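Local coordinates for histidine triad (HIT) protein (PDB 3OHE), which is probably a hydrolase of the histidine triad family, acting perhaps on a nucleotide, and binds calcium ions, at residues H14-G17 against D23-L26; S42-R45 against E49-N52; S63-G68 against L92-R97. All coordinates share one frame; numbering follows the deposited sequence. Where two conformers were deposited one is given.

Contact 1: H14-G17 against D23-L26; sequences HKLG and DVLL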
loop_
_atom_site.group_PDB
_atom_site.type_symbol
_atom_site.label_atom_id
_atom_site.label_comp_id
_atom_site.label_asym_id
_atom_site.label_seq_id
_atom_site.Cartn_x
_atom_site.Cartn_y
_atom_site.Cartn_z
ATOM N N HIS A 14 9.686 12.379 12.667
ATOM C CA HIS A 14 10.781 13.355 12.512
ATOM C C HIS A 14 10.988 13.635 11.027
ATOM O O HIS A 14 10.922 12.726 10.222
ATOM C CB HIS A 14 12.067 12.796 13.105
ATOM C CG HIS A 14 11.993 12.581 14.577
ATOM N ND1 HIS A 14 11.735 13.603 15.471
ATOM C CD2 HIS A 14 12.137 11.455 15.316
ATOM C CE1 HIS A 14 11.747 13.107 16.701
ATOM N NE2 HIS A 14 12.003 11.812 16.633
ATOM N N LYS A 15 11.225 14.884 10.653
ATOM C CA LYS A 15 11.398 15.220 9.247
ATOM C C LYS A 15 12.811 14.866 8.750
ATOM O O LYS A 15 13.811 15.383 9.255
ATOM C CB LYS A 15 11.089 16.697 8.980
ATOM C CG LYS A 15 11.051 17.070 7.484
ATOM C CD LYS A 15 10.975 18.574 7.274
ATOM C CE LYS A 15 11.034 18.950 5.789
ATOM N NZ LYS A 15 11.294 20.427 5.561
ATOM N N LEU A 16 12.876 14.015 7.736
ATOM C CA LEU A 16 14.128 13.596 7.122
ATOM C C LEU A 16 14.585 14.519 5.996
ATOM O O LEU A 16 15.804 14.711 5.793
ATOM C CB LEU A 16 13.989 12.188 6.554
ATOM C CG LEU A 16 13.779 11.088 7.578
ATOM C CD1 LEU A 16 13.212 9.818 6.898
ATOM C CD2 LEU A 16 15.100 10.781 8.314
ATOM N N GLY A 17 13.638 15.071 5.241
ATOM C CA GLY A 17 13.971 15.898 4.088
ATOM C C GLY A 17 12.762 16.071 3.201
ATOM O O GLY A 17 11.612 15.853 3.646
ATOM N N ASP A 23 6.946 15.685 1.526
ATOM C CA ASP A 23 7.719 15.647 2.759
ATOM C C ASP A 23 8.084 14.207 3.063
ATOM O O ASP A 23 7.259 13.292 2.947
ATOM C CB ASP A 23 6.911 16.259 3.919
ATOM C CG ASP A 23 6.849 17.787 3.873
ATOM O OD1 ASP A 23 7.555 18.444 3.062
ATOM O OD2 ASP A 23 6.080 18.372 4.704
ATOM N N VAL A 24 9.336 14.008 3.481
ATOM C CA VAL A 24 9.868 12.686 3.764
ATOM C C VAL A 24 10.052 12.597 5.258
ATOM O O VAL A 24 10.884 13.342 5.826
ATOM C CB VAL A 24 11.181 12.403 3.008
ATOM C CG1 VAL A 24 11.598 10.923 3.204
ATOM C CG2 VAL A 24 11.041 12.733 1.537
ATOM N N LEU A 25 9.268 11.730 5.915
ATOM C CA LEU A 25 9.163 11.678 7.361
ATOM C C LEU A 25 9.596 10.323 7.875
ATOM O O LEU A 25 9.255 9.303 7.314
ATOM C CB LEU A 25 7.719 11.975 7.770
ATOM C CG LEU A 25 7.076 13.262 7.238
ATOM C CD1 LEU A 25 5.650 13.355 7.782
ATOM C CD2 LEU A 25 7.935 14.533 7.568
ATOM N N LEU A 26 10.306 10.332 8.995
ATOM C CA LEU A 26 10.669 9.121 9.713
ATOM C C LEU A 26 9.588 8.825 10.756
ATOM O O LEU A 26 9.366 9.638 11.650
ATOM C CB LEU A 26 11.978 9.333 10.455
ATOM C CG LEU A 26 12.556 8.153 11.252
ATOM C CD1 LEU A 26 12.975 7.022 10.292
ATOM C CD2 LEU A 26 13.729 8.667 12.122
HETATM O O HOH W 1 8.542 20.891 3.557
#
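His14 and Leu26 face each other as an antiparallel hydrogen-bonded pair. His14 N gives its hydrogen to Leu26 O at 2.9 Å, and Leu26 N returns one to His14 O at 2.8 Å. The second bond is the straighter, with 170° at the hydrogen. Lys15 and Leu25 form the next, non-hydrogen-bonded pair. Then Val24 O takes up Leu16 N at 2.8 Å and, more weakly, Gly17 N at 3.3 Å. Val24 N in turn binds Gly17 O at 2.9 Å.

The apolar contacts centre on Leu16. Its CG stands anti to the carbonyl carbon (chi1 -66°), and the side chain crosses that of Leu26, with Leu16 CD1 3.8 Å from Leu26 CB. Leu16 CD1 also approaches Val24 CG1, at 4.2 Å. Helix 119-135 and Val35 of the next strand also pack on Leu16. On the face shared by Lys15 and Leu25, the Leu25 CD2 methyl rests 4.0 Å from Lys15 CG.

The charged ends of Lys15 and Asp23 do not meet; each pairs with another residue, Asp23 with Arg40 and Lys15 with Glu18. A water bonded to Asp23 OD1 reaches Lys15 NZ only weakly.

Two residues, Leu16 and Gly17, thus stand opposite the single Val24. This is a classic beta bulge, set in the hairpin of strands 13-18 and 22-27 at one edge of the HIT-domain sheet.

Contact 2: S42-R45 against E49-N52; sequences SGIR and ELPN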
loop_
_atom_site.group_PDB
_atom_site.type_symbol
_atom_site.label_atom_id
_atom_site.label_comp_id
_atom_site.label_asym_id
_atom_site.label_seq_id
_atom_site.Cartn_x
_atom_site.Cartn_y
_atom_site.Cartn_z
ATOM N N SER A 42 -2.772 19.989 -1.008
ATOM C CA SER A 42 -3.841 20.100 -0.026
ATOM C C SER A 42 -5.043 19.227 -0.378
ATOM O O SER A 42 -5.359 19.028 -1.541
ATOM C CB SER A 42 -4.256 21.560 0.149
ATOM O OG SER A 42 -4.906 22.043 -1.020
ATOM N N GLY A 43 -5.713 18.775 0.659
ATOM C CA GLY A 43 -7.044 18.168 0.541
ATOM C C GLY A 43 -7.099 16.795 -0.118
ATOM O O GLY A 43 -8.162 16.419 -0.599
ATOM N N ILE A 44 -6.002 16.060 -0.173
ATOM C CA ILE A 44 -5.973 14.748 -0.836
ATOM C C ILE A 44 -6.094 13.640 0.192
ATOM O O ILE A 44 -5.274 13.597 1.106
ATOM C CB ILE A 44 -4.649 14.575 -1.610
ATOM C CG1 ILE A 44 -4.429 15.706 -2.626
ATOM C CG2 ILE A 44 -4.615 13.188 -2.306
ATOM C CD1 ILE A 44 -5.520 15.758 -3.740
ATOM N N ARG A 45 -7.101 12.777 0.036
ATOM C CA ARG A 45 -7.317 11.629 0.922
ATOM C C ARG A 45 -6.750 10.321 0.355
ATOM O O ARG A 45 -6.338 9.461 1.113
ATOM C CB ARG A 45 -8.823 11.450 1.200
ATOM C CG ARG A 45 -9.424 12.573 2.024
ATOM C CD ARG A 45 -10.962 12.544 2.003
ATOM N NE ARG A 45 -11.501 11.251 2.399
ATOM C CZ ARG A 45 -11.711 10.863 3.646
ATOM N NH1 ARG A 45 -11.520 11.696 4.652
ATOM N NH2 ARG A 45 -12.184 9.628 3.904
ATOM N N GLU A 49 -6.943 10.595 -6.067
ATOM C CA GLU A 49 -7.422 11.982 -6.111
ATOM C C GLU A 49 -6.331 12.930 -6.565
ATOM O O GLU A 49 -6.605 14.100 -6.821
ATOM C CB GLU A 49 -7.958 12.412 -4.745
ATOM C CG GLU A 49 -9.236 11.688 -4.383
ATOM C CD GLU A 49 -9.694 11.964 -2.971
ATOM O OE1 GLU A 49 -8.858 12.209 -2.084
ATOM O OE2 GLU A 49 -10.901 11.907 -2.726
ATOM N N LEU A 50 -5.080 12.472 -6.651
ATOM C CA LEU A 50 -4.014 13.294 -7.205
ATOM C C LEU A 50 -4.209 13.355 -8.732
ATOM O O LEU A 50 -4.611 12.385 -9.360
ATOM C CB LEU A 50 -2.656 12.683 -6.929
ATOM C CG LEU A 50 -2.113 12.775 -5.514
ATOM C CD1 LEU A 50 -0.884 11.870 -5.409
ATOM C CD2 LEU A 50 -1.738 14.223 -5.127
ATOM N N PRO A 51 -3.895 14.509 -9.340
ATOM C CA PRO A 51 -3.767 14.552 -10.780
ATOM C C PRO A 51 -2.848 13.440 -11.310
ATOM O O PRO A 51 -1.886 13.059 -10.648
ATOM C CB PRO A 51 -3.125 15.934 -11.034
ATOM C CG PRO A 51 -3.476 16.758 -9.845
ATOM C CD PRO A 51 -3.532 15.783 -8.697
ATOM N N ASN A 52 -3.104 12.945 -12.513
ATOM C CA ASN A 52 -2.391 11.791 -13.032
ATOM C C ASN A 52 -0.883 11.987 -12.975
ATOM O O ASN A 52 -0.177 11.079 -12.576
ATOM C CB ASN A 52 -2.787 11.426 -14.482
ATOM C CG ASN A 52 -2.262 10.031 -14.875
ATOM O OD1 ASN A 52 -1.468 9.907 -15.789
ATOM N ND2 ASN A 52 -2.674 8.990 -14.137
HETATM O O HOH W 2 -12.215 10.653 -0.872
#
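Glu49 reaches back to Arg45 with its carboxylate. Its chain is extended beyond CG (chi2 173°), which carries OE1 to the backbone. In the conformer described, one of two, Glu49 OE1 accepts Arg45 N at 2.8 Å, with 150° at the hydrogen, and the N-H arrives nearly in line with the C-O bond. The same oxygen also takes the backbone N-H of Glu46. Two successive peptide groups are therefore held by one carboxylate oxygen. Arg45 and Glu49 run side by side in the same direction, but their charged ends do not touch. Arg45 NE and Glu49 OE2 are 5.2 Å apart. A water bonds to Glu49 OE2 at 2.6 Å and meets Arg45 NE only weakly.

The two segments belong to the loop that joins strand 34-39 to helix 52-72 of the HIT domain. Pro51 is the N-cap of that helix.

Ile44 makes the apolar part of the contact with Leu50. Its CD1 methyl comes to 3.7 Å from Glu49 O. Further back, Ile44 CG1 lies 4.0 Å from Leu50 CD2, and the two side chains cross at about a right angle. Ile44 CG2 adds a contact with Leu50 CG at 4.1 Å.

Leu50 is buried and also packs on Val41. Both Leu50 and Ile44 also touch Leu90, just ahead of strand 92-97. Arg45 extends to the second subunit, where it packs on Lys77 of that chain.

Contact 3: S63-G68 against L92-R97; sequences SALSEG and LHHIVR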
loop_
_atom_site.group_PDB
_atom_site.type_symbol
_atom_site.label_atom_id
_atom_site.label_comp_id
_atom_site.label_asym_id
_atom_site.label_seq_id
_atom_site.Cartn_x
_atom_site.Cartn_y
_atom_site.Cartn_z
ATOM N N SER A 63 8.813 4.099 -5.543
ATOM C CA SER A 63 9.610 2.978 -6.040
ATOM C C SER A 63 11.092 3.196 -5.808
ATOM O O SER A 63 11.825 2.252 -5.453
ATOM C CB SER A 63 9.325 2.735 -7.504
ATOM O OG SER A 63 8.086 2.062 -7.628
ATOM N N ALA A 64 11.597 4.406 -5.990
ATOM C CA ALA A 64 13.017 4.712 -5.787
ATOM C C ALA A 64 13.349 4.605 -4.292
ATOM O O ALA A 64 14.368 4.017 -3.884
ATOM C CB ALA A 64 13.373 6.108 -6.343
ATOM N N LEU A 65 12.493 5.185 -3.455
ATOM C CA LEU A 65 12.674 5.090 -1.999
ATOM C C LEU A 65 12.692 3.635 -1.540
ATOM O O LEU A 65 13.550 3.231 -0.732
ATOM C CB LEU A 65 11.570 5.857 -1.278
ATOM C CG LEU A 65 11.591 5.792 0.253
ATOM C CD1 LEU A 65 12.848 6.509 0.817
ATOM C CD2 LEU A 65 10.294 6.428 0.827
ATOM N N SER A 66 11.741 2.843 -2.008
ATOM C CA SER A 66 11.607 1.443 -1.560
ATOM C C SER A 66 12.851 0.644 -1.934
ATOM O O SER A 66 13.456 -0.010 -1.079
ATOM C CB SER A 66 10.394 0.751 -2.194
ATOM O OG SER A 66 9.181 1.297 -1.749
ATOM N N GLU A 67 13.248 0.685 -3.201
ATOM C CA GLU A 67 14.415 -0.076 -3.623
ATOM C C GLU A 67 15.665 0.352 -2.863
ATOM O O GLU A 67 16.488 -0.473 -2.438
ATOM C CB GLU A 67 14.614 0.045 -5.136
ATOM C CG GLU A 67 15.682 -0.906 -5.635
ATOM C CD GLU A 67 15.807 -1.059 -7.112
ATOM O OE1 GLU A 67 15.039 -0.444 -7.867
ATOM O OE2 GLU A 67 16.725 -1.830 -7.515
ATOM N N GLY A 68 15.820 1.650 -2.687
ATOM C CA GLY A 68 16.967 2.180 -1.964
ATOM C C GLY A 68 16.973 1.794 -0.490
ATOM O O GLY A 68 18.051 1.471 0.053
ATOM N N LEU A 92 2.086 7.827 2.475
ATOM C CA LEU A 92 2.431 6.508 1.973
ATOM C C LEU A 92 3.528 5.914 2.851
ATOM O O LEU A 92 4.637 6.456 2.918
ATOM C CB LEU A 92 2.840 6.653 0.490
ATOM C CG LEU A 92 3.062 5.411 -0.346
ATOM C CD1 LEU A 92 1.733 4.599 -0.411
ATOM C CD2 LEU A 92 3.554 5.740 -1.772
ATOM N N HIS A 93 3.203 4.818 3.529
ATOM C CA HIS A 93 4.128 4.085 4.414
ATOM C C HIS A 93 5.069 3.209 3.629
ATOM O O HIS A 93 4.637 2.514 2.723
ATOM C CB HIS A 93 3.334 3.168 5.352
ATOM C CG HIS A 93 2.374 3.868 6.245
ATOM N ND1 HIS A 93 2.779 4.509 7.387
ATOM C CD2 HIS A 93 1.031 3.961 6.185
ATOM C CE1 HIS A 93 1.710 5.000 7.983
ATOM N NE2 HIS A 93 0.640 4.686 7.275
ATOM N N HIS A 94 6.349 3.225 4.014
ATOM C CA HIS A 94 7.389 2.352 3.457
ATOM C C HIS A 94 8.141 1.725 4.629
ATOM O O HIS A 94 8.848 2.434 5.348
ATOM C CB HIS A 94 8.368 3.142 2.578
ATOM C CG HIS A 94 7.724 3.889 1.464
ATOM N ND1 HIS A 94 7.009 5.046 1.656
ATOM C CD2 HIS A 94 7.655 3.618 0.149
ATOM C CE1 HIS A 94 6.530 5.445 0.487
ATOM N NE2 HIS A 94 6.911 4.602 -0.448
ATOM N N ILE A 95 7.922 0.428 4.828
ATOM C CA ILE A 95 8.435 -0.253 6.031
ATOM C C ILE A 95 9.318 -1.422 5.596
ATOM O O ILE A 95 8.877 -2.287 4.834
ATOM C CB ILE A 95 7.301 -0.754 6.921
ATOM C CG1 ILE A 95 6.268 0.366 7.185
ATOM C CG2 ILE A 95 7.876 -1.298 8.244
ATOM C CD1 ILE A 95 4.996 -0.089 7.850
ATOM N N VAL A 96 10.577 -1.404 6.014
ATOM C CA VAL A 96 11.478 -2.535 5.782
ATOM C C VAL A 96 11.186 -3.635 6.782
ATOM O O VAL A 96 11.134 -3.387 7.983
ATOM C CB VAL A 96 12.964 -2.097 5.873
ATOM C CG1 VAL A 96 13.875 -3.317 5.670
ATOM C CG2 VAL A 96 13.281 -1.017 4.889
ATOM N N ARG A 97 10.980 -4.844 6.263
ATOM C CA ARG A 97 10.694 -6.003 7.106
ATOM C C ARG A 97 11.825 -7.025 7.046
ATOM O O ARG A 97 12.536 -7.126 6.027
ATOM C CB ARG A 97 9.391 -6.696 6.649
ATOM C CG ARG A 97 8.192 -5.794 6.608
ATOM C CD ARG A 97 7.847 -5.174 7.949
ATOM N NE ARG A 97 7.649 -6.191 8.984
ATOM C CZ ARG A 97 6.508 -6.814 9.217
ATOM N NH1 ARG A 97 5.435 -6.553 8.517
ATOM N NH2 ARG A 97 6.447 -7.740 10.167
#
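Leu65 sets its CD2 methyl over one face of the His94 imidazole. Leu65 CD2 sits 3.7 Å from the centroid of the His94 ring and only 11° off the ring normal, a CH-pi contact. Leu65 CG is anti to the backbone N (chi1 177°), which sends the isobutyl group off the helix toward the strand. The nearest ring atoms are His94 ND1 and CG, each 3.7 Å from Leu65 CD2.

Ser66 comes at the ring from its edge. In one of its two conformers, Ser66 OG lies near the ring plane, 3.4 Å from His94 CD2. Its hydroxyl bonds to Ser62 O, one turn back along the helix.

The nitrogens of His94 have partners beyond the two segments. ND1 bonds to Val35 O on the adjacent strand, and NE2 to Ser62 OG on helix 52-72. Replacing the ring of His94 by an alanine methyl is likely to leave Ser62 OG and Val35 O without this partner and to open a gap beneath the Leu65 methyl.

The contact seats helix 52-72 on strand 92-97. That strand also carries His93, which with His91 appears to form the His-x-His of the family's triad motif. A carbonyl can only accept, so ND1 should carry a hydrogen. If the ring is neutral, NE2 is then likely to accept from Ser62 OG, with the buried ring held at both nitrogens and its rotation fixed.

Contacts 1 and 3 reach the same antiparallel sheet but lie on opposite sides of the chain's centre. Their centres are 13 Å apart and their nearest atoms about 5 Å. Strand 34-39 connects them: Val35 touches Leu16 and Val24 of contact 1 and Leu65 of contact 3. Contact 2 is more remote, with its centre 20 Å from that of contact 1 and 21 Å from that of contact 3. It leads into helix 52-72, which supplies residues 63-68. One calcium ion, bound by Ala10 and Thr13, is about 5 Å from the side chain of His14. The other, at Glu53 and Gln56, is about 13 Å from that of Leu50. Contact 3 includes His93 of the probable triad motif.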